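PDB 1I0R: ferric-chelate reductase (NAD(P)H) from Archaeoglobus fulgidus, which catalyses the reduction of chelated ferric iron to ferrous iron with NADH or NADPH as electron donor, and binds FMN as a homodimer. Local coordinates for residues Cys25-Asn30 / Asn50-Ala55; Val44-Glu49 / Thr127-Glu132. All coordinates share one frame; numbering follows the deposited sequence.

Contact 1: Cys25-Asn30 / Asn50-Ala55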
loop_
_atom_site.group_PDB
_atom_site.type_symbol
_atom_site.label_atom_id
_atom_site.label_comp_id
_atom_site.label_asym_id
_atom_site.label_seq_id
_atom_site.Cartn_x
_atom_site.Cartn_y
_atom_site.Cartn_z
ATOM N N CYS B 25 -4.781 11.162 19.628
ATOM C CA CYS B 25 -3.982 9.940 19.512
ATOM C C CYS B 25 -3.272 9.942 18.164
ATOM O O CYS B 25 -3.719 10.590 17.220
ATOM C CB CYS B 25 -4.852 8.692 19.568
ATOM S SG CYS B 25 -5.723 8.368 21.129
ATOM N N GLY B 26 -2.154 9.240 18.088
ATOM C CA GLY B 26 -1.445 9.176 16.817
ATOM C C GLY B 26 -0.414 8.069 16.863
ATOM O O GLY B 26 0.114 7.759 17.921
ATOM N N GLN B 27 -0.144 7.450 15.718
ATOM C CA GLN B 27 0.854 6.394 15.658
ATOM C C GLN B 27 1.503 6.395 14.282
ATOM O O GLN B 27 0.918 6.877 13.310
ATOM C CB GLN B 27 0.227 5.013 15.884
ATOM C CG GLN B 27 -0.649 4.555 14.734
ATOM C CD GLN B 27 -0.967 3.061 14.755
ATOM O OE1 GLN B 27 -1.914 2.623 15.408
ATOM N NE2 GLN B 27 -0.172 2.272 14.024
ATOM N N ILE B 28 2.730 5.901 14.211
ATOM C CA ILE B 28 3.391 5.780 12.910
ATOM C C ILE B 28 2.796 4.534 12.272
ATOM O O ILE B 28 2.490 3.549 12.949
ATOM C CB ILE B 28 4.916 5.564 13.063
ATOM C CG1 ILE B 28 5.583 6.852 13.563
ATOM C CG2 ILE B 28 5.532 5.164 11.718
ATOM C CD1 ILE B 28 5.317 8.080 12.691
ATOM N N ALA B 29 2.618 4.567 10.955
ATOM C CA ALA B 29 2.069 3.420 10.245
ATOM C C ALA B 29 2.679 3.389 8.856
ATOM O O ALA B 29 3.035 4.433 8.304
ATOM C CB ALA B 29 0.545 3.549 10.121
ATOM N N ASN B 30 2.788 2.193 8.272
ATOM C CA ASN B 30 3.274 2.136 6.894
ATOM C C ASN B 30 2.143 1.631 5.980
ATOM O O ASN B 30 2.211 1.784 4.754
ATOM C CB ASN B 30 4.544 1.249 6.781
ATOM C CG ASN B 30 4.271 -0.233 6.995
ATOM O OD1 ASN B 30 3.278 -0.621 7.601
ATOM N ND2 ASN B 30 5.179 -1.075 6.496
ATOM N N ASN B 50 -3.214 -1.099 19.770
ATOM C CA ASN B 50 -2.840 0.319 19.803
ATOM C C ASN B 50 -3.950 1.285 20.214
ATOM O O ASN B 50 -5.114 1.083 19.893
ATOM C CB ASN B 50 -2.313 0.773 18.432
ATOM C CG ASN B 50 -1.220 -0.128 17.894
ATOM O OD1 ASN B 50 -0.632 -0.929 18.626
ATOM N ND2 ASN B 50 -0.935 0.008 16.607
ATOM N N ASP B 51 -3.585 2.353 20.919
ATOM C CA ASP B 51 -4.589 3.322 21.325
ATOM C C ASP B 51 -5.238 4.031 20.138
ATOM O O ASP B 51 -6.427 4.369 20.186
ATOM C CB ASP B 51 -3.987 4.365 22.277
ATOM C CG ASP B 51 -3.538 3.762 23.597
ATOM O OD1 ASP B 51 -4.260 2.900 24.151
ATOM O OD2 ASP B 51 -2.457 4.165 24.096
ATOM N N THR B 52 -4.469 4.249 19.070
ATOM C CA THR B 52 -5.008 4.922 17.895
ATOM C C THR B 52 -6.082 4.033 17.263
ATOM O O THR B 52 -7.102 4.532 16.782
ATOM C CB THR B 52 -3.880 5.262 16.887
ATOM O OG1 THR B 52 -2.902 6.097 17.533
ATOM C CG2 THR B 52 -4.436 6.035 15.684
ATOM N N HIS B 53 -5.864 2.717 17.271
ATOM C CA HIS B 53 -6.865 1.805 16.726
ATOM C C HIS B 53 -8.197 2.043 17.464
ATOM O O HIS B 53 -9.255 2.224 16.848
ATOM C CB HIS B 53 -6.422 0.337 16.925
ATOM C CG HIS B 53 -7.534 -0.659 16.769
ATOM N ND1 HIS B 53 -7.795 -1.324 15.583
ATOM C CD2 HIS B 53 -8.489 -1.065 17.640
ATOM C CE1 HIS B 53 -8.864 -2.086 15.732
ATOM N NE2 HIS B 53 -9.304 -1.943 16.973
ATOM N N ASN B 54 -8.142 2.047 18.792
ATOM C CA ASN B 54 -9.357 2.228 19.559
ATOM C C ASN B 54 -9.985 3.601 19.371
ATOM O O ASN B 54 -11.207 3.710 19.394
ATOM C CB ASN B 54 -9.093 1.931 21.042
ATOM C CG ASN B 54 -8.510 0.540 21.258
ATOM O OD1 ASN B 54 -8.847 -0.404 20.538
ATOM N ND2 ASN B 54 -7.645 0.401 22.261
ATOM N N ALA B 55 -9.164 4.635 19.162
ATOM C CA ALA B 55 -9.686 5.989 18.951
ATOM C C ALA B 55 -10.428 6.051 17.623
ATOM O O ALA B 55 -11.476 6.677 17.507
ATOM C CB ALA B 55 -8.546 7.016 18.967
#

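Contact 2: Val44-Glu49 / Thr127-Glu132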
loop_
_atom_site.group_PDB
_atom_site.type_symbol
_atom_site.label_atom_id
_atom_site.label_comp_id
_atom_site.label_asym_id
_atom_site.label_seq_id
_atom_site.Cartn_x
_atom_site.Cartn_y
_atom_site.Cartn_z
ATOM N N VAL B 44 -6.518 2.376 6.197
ATOM C CA VAL B 44 -5.399 2.361 7.140
ATOM C C VAL B 44 -5.568 1.078 7.944
ATOM O O VAL B 44 -6.660 0.772 8.390
ATOM C CB VAL B 44 -5.354 3.607 8.123
ATOM C CG1 VAL B 44 -5.144 4.906 7.332
ATOM C CG2 VAL B 44 -6.621 3.722 8.910
ATOM N N CYS B 45 -4.493 0.302 8.094
ATOM C CA CYS B 45 -4.582 -0.955 8.834
ATOM C C CYS B 45 -3.832 -0.760 10.151
ATOM O O CYS B 45 -2.630 -0.535 10.148
ATOM C CB CYS B 45 -3.963 -2.083 7.997
ATOM S SG CYS B 45 -4.306 -3.727 8.638
ATOM N N LEU B 46 -4.577 -0.837 11.259
ATOM C CA LEU B 46 -4.032 -0.613 12.605
ATOM C C LEU B 46 -4.152 -1.834 13.504
ATOM O O LEU B 46 -5.160 -2.529 13.477
ATOM C CB LEU B 46 -4.793 0.537 13.270
ATOM C CG LEU B 46 -4.879 1.795 12.402
ATOM C CD1 LEU B 46 -5.822 2.851 13.042
ATOM C CD2 LEU B 46 -3.468 2.361 12.253
ATOM N N ASN B 47 -3.118 -2.055 14.315
ATOM C CA ASN B 47 -3.090 -3.176 15.251
ATOM C C ASN B 47 -4.085 -2.937 16.393
ATOM O O ASN B 47 -4.138 -1.836 16.963
ATOM C CB ASN B 47 -1.680 -3.336 15.802
ATOM C CG ASN B 47 -1.544 -4.565 16.677
ATOM O OD1 ASN B 47 -2.236 -4.701 17.694
ATOM N ND2 ASN B 47 -0.668 -5.477 16.279
ATOM N N LYS B 48 -4.863 -3.966 16.720
ATOM C CA LYS B 48 -5.900 -3.866 17.752
ATOM C C LYS B 48 -5.417 -3.483 19.134
ATOM O O LYS B 48 -6.206 -3.007 19.957
ATOM C CB LYS B 48 -6.680 -5.173 17.842
ATOM C CG LYS B 48 -7.634 -5.381 16.676
ATOM C CD LYS B 48 -8.355 -6.709 16.792
ATOM C CE LYS B 48 -9.318 -6.878 15.634
ATOM N NZ LYS B 48 -10.097 -8.145 15.711
ATOM N N GLU B 49 -4.129 -3.662 19.382
ATOM C CA GLU B 49 -3.567 -3.333 20.693
ATOM C C GLU B 49 -3.191 -1.859 20.861
ATOM O O GLU B 49 -2.900 -1.414 21.974
ATOM C CB GLU B 49 -2.341 -4.210 20.958
ATOM C CG GLU B 49 -2.649 -5.698 20.918
ATOM C CD GLU B 49 -1.436 -6.569 21.189
ATOM O OE1 GLU B 49 -0.422 -6.437 20.458
ATOM O OE2 GLU B 49 -1.498 -7.396 22.132
ATOM N N THR B 127 -7.350 -4.219 12.308
ATOM C CA THR B 127 -8.589 -3.806 11.667
ATOM C C THR B 127 -8.179 -2.906 10.497
ATOM O O THR B 127 -7.311 -2.033 10.658
ATOM C CB THR B 127 -9.520 -2.964 12.584
ATOM O OG1 THR B 127 -9.896 -3.748 13.719
ATOM C CG2 THR B 127 -10.783 -2.562 11.832
ATOM N N LEU B 128 -8.752 -3.149 9.320
ATOM C CA LEU B 128 -8.488 -2.277 8.190
ATOM C C LEU B 128 -9.676 -1.300 8.160
ATOM O O LEU B 128 -10.832 -1.703 7.982
ATOM C CB LEU B 128 -8.423 -3.079 6.878
ATOM C CG LEU B 128 -7.989 -2.274 5.646
ATOM C CD1 LEU B 128 -6.543 -1.933 5.705
ATOM C CD2 LEU B 128 -8.237 -3.073 4.402
ATOM N N PHE B 129 -9.403 -0.012 8.378
ATOM C CA PHE B 129 -10.467 0.984 8.376
ATOM C C PHE B 129 -10.548 1.603 7.001
ATOM O O PHE B 129 -9.526 1.996 6.462
ATOM C CB PHE B 129 -10.178 2.105 9.404
ATOM C CG PHE B 129 -10.182 1.635 10.830
ATOM C CD1 PHE B 129 -8.992 1.274 11.463
ATOM C CD2 PHE B 129 -11.383 1.535 11.526
ATOM C CE1 PHE B 129 -8.993 0.812 12.800
ATOM C CE2 PHE B 129 -11.405 1.075 12.854
ATOM C CZ PHE B 129 -10.215 0.715 13.487
ATOM N N VAL B 130 -11.745 1.649 6.427
ATOM C CA VAL B 130 -11.920 2.265 5.122
ATOM C C VAL B 130 -12.555 3.630 5.349
ATOM O O VAL B 130 -13.664 3.736 5.875
ATOM C CB VAL B 130 -12.839 1.430 4.223
ATOM C CG1 VAL B 130 -12.991 2.122 2.841
ATOM C CG2 VAL B 130 -12.219 0.039 4.026
ATOM N N GLY B 131 -11.834 4.675 4.975
ATOM C CA GLY B 131 -12.388 6.002 5.164
ATOM C C GLY B 131 -12.660 6.759 3.884
ATOM O O GLY B 131 -11.915 6.665 2.904
ATOM N N GLU B 132 -13.729 7.543 3.881
ATOM C CA GLU B 132 -14.023 8.355 2.718
ATOM C C GLU B 132 -13.285 9.673 2.966
ATOM O O GLU B 132 -13.458 10.274 4.022
ATOM C CB GLU B 132 -15.528 8.585 2.601
ATOM C CG GLU B 132 -15.908 9.237 1.295
ATOM C CD GLU B 132 -17.419 9.328 1.078
ATOM O OE1 GLU B 132 -18.136 8.310 1.266
ATOM O OE2 GLU B 132 -17.881 10.427 0.702
#

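Contact 1: Cys25-Asn30 / Asn50-Ala55
Gln-27 and Asn-50 meet amide to amide. ND2 of Asn-50 donates to OE1 of Gln-27 at 3.0 Å, with an N-H...O angle of 153°. The two side chains cross at about a right angle with their amide planes 60° apart, and the donor sits above the carbonyl plane of Gln-27, so the two amides meet crosswise rather than as a flat pair. The other half of the Gln-27 amide is held from its own strand: NE2 donates to the backbone O of Ile-28 at 3.1 Å, a nearly straight bond that, together with the one to OE1, fixes the rotation of the group. CG of Gln-27 stands between the backbone N and carbonyl carbon (chi1 70°), and from there the extended chain runs past Thr-52, whose CB lies 3.6 Å from Gln-27 OE1. An alanine in place of Gln-27 would probably leave Asn-50 ND2 without this acceptor, free the Asn-50 amide to turn, and open a gap beside Thr-52.

Thr-52 presses its hydroxyl against the strand backbone, OG1 coming within 3.2 Å of Gly-26 C. Farther along the helix, SG of Cys-25 rests on CB of Ala-55 at 3.8 Å. The axes of strand 25-29 and helix 51-55 approach to 7.4 Å.

Outward, Asp-51 turns its carboxylate to a salt bridge with Arg-82, and Gly-26 O accepts from Lys-89 NZ. Gln-27, Asn-50, Asp-51, Thr-52, Arg-82 and Lys-89 all belong to the FMN site, where the N-terminal turn of helix 51-59 packs on barrel strand 23-37 of the flavin reductase-like domain.

Contact 2: Val44-Glu49 / Thr127-Glu132
Val-44 and Phe-129 form a hydrogen-bonded antiparallel pair, N to O in both directions, and Leu-46 with Thr-127 repeats the pattern at the next hydrogen-bonded pair; all four bonds are 2.9 to 3.0 Å long between the backbone N and O atoms of these pairs. Between them Cys-45 and Leu-128 make the non-hydrogen-bonded pair, their CA atoms 4.2 Å apart.

The side chains alternate between the two faces of the sheet. On one, the Phe-129 ring is the large bump, filling the hollow between Thr-127 and Leu-46. Thr-127 CG2 sits 3.7 Å above one ring face, offset toward the rim, while Leu-46 reaches across at about a right angle and brings CD1 to 3.8 Å from Phe-129 CE1. Val-44 CG2, set between its backbone N and carbonyl carbon, lies 3.9 Å from Phe-129 CB, the atom carrying the ring. Helix 51-59 covers this side, with His-53 and Val-56 against the cluster.

On the other face the fit is tight: CD1 of Leu-128 fits against CB of Cys-45 at 3.5 Å. Leu-128 also packs on Leu-128 of the second subunit, and Cys-45 on Leu-35 of that subunit.

Past the strand end, the aliphatic chain of Lys-48 crosses Thr-127, and its NZ makes a salt bridge to Asp-122 and a hydrogen bond to Gly-124 O. The arrangement is a neighbouring strand pair in the closed antiparallel barrel of the flavin reductase-like fold, with one face turned to the dimer partner.

Contacts 1 and 2 lie about 9 Å apart, centre to centre, and their segments alternate along the chain: strand 23-37 leads into strand 40-47, its neighbour in the barrel, and that strand leads into helix 51-59. The two contacts touch directly, with OE1 of Gln-27 3.5 Å from CD2 of Leu-46, while His-53 of the helix packs over the pair 44-49/127-132, its ring meeting that of Phe-129. Together they carry much of the FMN site: Gln-27 to Asn-30 and Asn-50 to Thr-52 come from contact 1, Cys-45 to Glu-49 from contact 2. The side chain of Cys-45 also approaches that of His-126, an NADP(+)-binding residue, their nearest atoms about 4 Å apart.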